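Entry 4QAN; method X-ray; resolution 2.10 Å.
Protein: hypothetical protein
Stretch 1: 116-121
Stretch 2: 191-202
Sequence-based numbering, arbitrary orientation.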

# COMPACT_ATOMS: atom_id res chain seq x y z
N GLU A 116 -13.88 8.71 25.27
CA GLU A 116 -15.34 8.68 25.40
C GLU A 116 -15.97 9.38 24.20
O GLU A 116 -15.58 10.49 23.86
CB GLU A 116 -15.78 9.41 26.68
CG GLU A 116 -15.51 8.69 27.98
CD GLU A 116 -16.01 9.47 29.19
OE1 GLU A 116 -17.23 9.76 29.27
OE2 GLU A 116 -15.19 9.79 30.07
N VAL A 117 -16.97 8.74 23.60
CA VAL A 117 -17.65 9.28 22.43
C VAL A 117 -18.78 10.23 22.82
O VAL A 117 -19.84 9.79 23.27
CB VAL A 117 -18.20 8.15 21.54
CG1 VAL A 117 -18.84 8.73 20.28
CG2 VAL A 117 -17.09 7.18 21.17
N LEU A 118 -18.57 11.52 22.62
CA LEU A 118 -19.55 12.54 23.01
C LEU A 118 -20.64 12.69 21.96
O LEU A 118 -21.83 12.74 22.28
CB LEU A 118 -18.87 13.88 23.24
CG LEU A 118 -17.65 13.86 24.17
CD1 LEU A 118 -17.04 15.25 24.25
CD2 LEU A 118 -18.01 13.35 25.56
N GLU A 119 -20.22 12.78 20.70
CA GLU A 119 -21.15 12.90 19.59
C GLU A 119 -20.50 12.51 18.27
O GLU A 119 -19.29 12.64 18.10
CB GLU A 119 -21.66 14.34 19.50
CG GLU A 119 -22.49 14.66 18.26
CD GLU A 119 -23.21 15.99 18.36
OE1 GLU A 119 -22.91 16.77 19.29
OE2 GLU A 119 -24.07 16.25 17.49
N ILE A 120 -21.32 12.01 17.36
CA ILE A 120 -20.93 11.76 15.98
C ILE A 120 -21.91 12.55 15.13
O ILE A 120 -23.11 12.26 15.16
CB ILE A 120 -21.01 10.26 15.64
CG1 ILE A 120 -19.98 9.47 16.45
CG2 ILE A 120 -20.79 10.03 14.15
CD1 ILE A 120 -20.16 7.97 16.37
N ALA A 121 -21.42 13.53 14.38
CA ALA A 121 -22.28 14.40 13.58
C ALA A 121 -21.99 14.26 12.09
O ALA A 121 -20.83 14.16 11.71
CB ALA A 121 -22.12 15.85 14.02
N GLU A 191 -14.59 24.39 24.10
CA GLU A 191 -15.67 23.98 25.00
C GLU A 191 -15.94 22.47 24.90
O GLU A 191 -15.50 21.81 23.96
CB GLU A 191 -16.95 24.79 24.73
N MSE A 192 -16.68 21.94 25.88
CA MSE A 192 -16.90 20.50 26.04
C MSE A 192 -18.37 20.18 25.88
O MSE A 192 -19.21 20.77 26.56
CB MSE A 192 -16.36 20.12 27.42
CG MSE A 192 -16.95 18.87 28.08
SE MSE A 192 -16.10 17.24 27.39
CE MSE A 192 -14.34 17.39 28.27
N ARG A 193 -18.68 19.24 24.99
CA ARG A 193 -20.06 18.79 24.73
C ARG A 193 -20.55 17.80 25.80
O ARG A 193 -19.76 17.03 26.35
CB ARG A 193 -20.15 18.13 23.34
CG ARG A 193 -20.67 19.03 22.22
CD ARG A 193 -19.96 18.85 20.89
NE ARG A 193 -19.19 20.04 20.55
CZ ARG A 193 -18.00 20.37 21.07
NH1 ARG A 193 -17.37 19.58 21.95
NH2 ARG A 193 -17.41 21.50 20.69
N GLU A 194 -21.85 17.83 26.08
CA GLU A 194 -22.51 16.74 26.81
C GLU A 194 -22.74 15.63 25.79
O GLU A 194 -23.02 15.92 24.62
CB GLU A 194 -23.84 17.21 27.42
N ALA A 195 -22.61 14.38 26.21
CA ALA A 195 -22.76 13.27 25.28
C ALA A 195 -24.22 13.12 24.83
O ALA A 195 -25.14 13.27 25.64
CB ALA A 195 -22.26 11.97 25.90
N LYS A 196 -24.41 12.84 23.54
CA LYS A 196 -25.76 12.79 22.95
C LYS A 196 -26.49 11.47 23.24
O LYS A 196 -27.69 11.48 23.53
CB LYS A 196 -25.70 13.03 21.44
CG LYS A 196 -27.01 13.54 20.85
CD LYS A 196 -27.33 12.92 19.49
CE LYS A 196 -26.42 13.43 18.40
NZ LYS A 196 -26.87 12.97 17.05
N LYS A 197 -25.77 10.35 23.14
CA LYS A 197 -26.34 9.02 23.34
C LYS A 197 -25.47 8.16 24.26
O LYS A 197 -24.43 8.62 24.75
CB LYS A 197 -26.45 8.28 22.01
CG LYS A 197 -27.30 8.94 20.94
CD LYS A 197 -26.98 8.38 19.56
CE LYS A 197 -27.27 6.89 19.46
NZ LYS A 197 -26.66 6.32 18.23
N THR A 198 -25.92 6.93 24.48
CA THR A 198 -25.06 5.85 24.97
C THR A 198 -24.44 5.21 23.73
O THR A 198 -25.06 4.37 23.09
CB THR A 198 -25.87 4.77 25.73
OG1 THR A 198 -26.50 5.34 26.88
CG2 THR A 198 -24.96 3.61 26.17
N TYR A 199 -23.24 5.63 23.37
CA TYR A 199 -22.57 5.03 22.22
C TYR A 199 -21.96 3.68 22.63
O TYR A 199 -21.22 3.60 23.62
CB TYR A 199 -21.52 5.98 21.62
CG TYR A 199 -22.11 7.17 20.88
CD1 TYR A 199 -22.59 7.05 19.58
CD2 TYR A 199 -22.18 8.43 21.48
CE1 TYR A 199 -23.14 8.14 18.91
CE2 TYR A 199 -22.72 9.53 20.82
CZ TYR A 199 -23.20 9.38 19.53
OH TYR A 199 -23.74 10.46 18.86
N VAL A 200 -22.31 2.64 21.89
CA VAL A 200 -21.81 1.28 22.15
C VAL A 200 -20.55 1.03 21.33
O VAL A 200 -20.62 0.83 20.11
CB VAL A 200 -22.88 0.22 21.80
CG1 VAL A 200 -22.28 -1.18 21.75
CG2 VAL A 200 -24.02 0.29 22.82
N LEU A 201 -19.40 1.04 22.00
CA LEU A 201 -18.12 0.68 21.38
C LEU A 201 -18.01 -0.85 21.28
O LEU A 201 -17.81 -1.51 22.30
CB LEU A 201 -16.97 1.21 22.23
CG LEU A 201 -16.77 2.73 22.22
CD1 LEU A 201 -15.90 3.15 23.39
CD2 LEU A 201 -16.17 3.19 20.90
N PRO A 202 -18.11 -1.41 20.06
CA PRO A 202 -18.11 -2.87 19.98
C PRO A 202 -16.75 -3.50 20.28
O PRO A 202 -15.72 -2.80 20.35
CB PRO A 202 -18.46 -3.13 18.51
CG PRO A 202 -17.91 -1.95 17.78
CD PRO A 202 -18.01 -0.78 18.73

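Contact between the strand 116-121 and the loop segment 191-202 of one chain, burying 558 Å² summed over both sides. Three residues cover the most surface: Leu118 and Val117 on the strand and Tyr199 on the loop. The backbones come closest at Leu118 and Ala195, whose CA atoms lie 4.0 Å apart.

Leu118 holds the loop through its carbonyl. Lys196 N donates a hydrogen bond to Leu118 O (2.9 Å, N-H...O angle 160°), a short and nearly straight bond between main chains that does not depend on either side chain. The same oxygen receives a CA-H...O contact from Ala195 CA at 3.2 Å, so two consecutive loop residues converge on one acceptor. Leu118 O also lies 3.6 Å from Tyr199 CE2, at the edge of the ring and near its plane. The CA-to-CB bond of Leu118 points sideways to the loop; its side chain, in the m,t rotamer and buried, packs against an earlier part of the loop: Leu118 CD1 is 3.8 Å from SE of the selenomethionine Met192 and 3.9 Å from Arg193 O. The CA-to-CB bond of Met192 points sideways, but the end of its side chain comes nearer the strand, which brings the selenium into this apolar contact.

The CA-to-CB bond of Tyr199 points toward the strand, and the ring reaches along several of its residues. Val117 CG1 sits over one face of the ring, 3.8 Å from its centroid and 23° off the normal, a CH-pi arrangement; the closest side-chain approach of this pair is Val117 CG1 to Tyr199 CD2, 3.6 Å. Farther along, Ile120 N donates a hydrogen bond to Tyr199 OH (3.2 Å, angle 149°), so the phenol oxygen serves as acceptor for a strand amide. Ile120 CD1 adds an apolar contact with Tyr199 CE1 at 3.9 Å. The aromatic side chain thus combines packing against Val117 with a polar anchor at Ile120.

Val117, in the t rotamer and with its CA-to-CB bond toward the loop, uses both methyl groups: while CG1 covers the tyrosine, Val117 CG2 lies 4.1 Å from Leu201 CD2. The end of the Leu201 side chain comes nearer the strand although its CA-to-CB bond points sideways.

Glu119 extends past these contacts with chi1 and chi2 both t. Glu119 OE1 lies 3.9 Å from Arg193 CD, a contact with the aliphatic part of that side chain, while Glu119 OE2 is 4.3 Å from Lys196 NZ. The latter distance places opposite charges near each other but beyond a salt bridge.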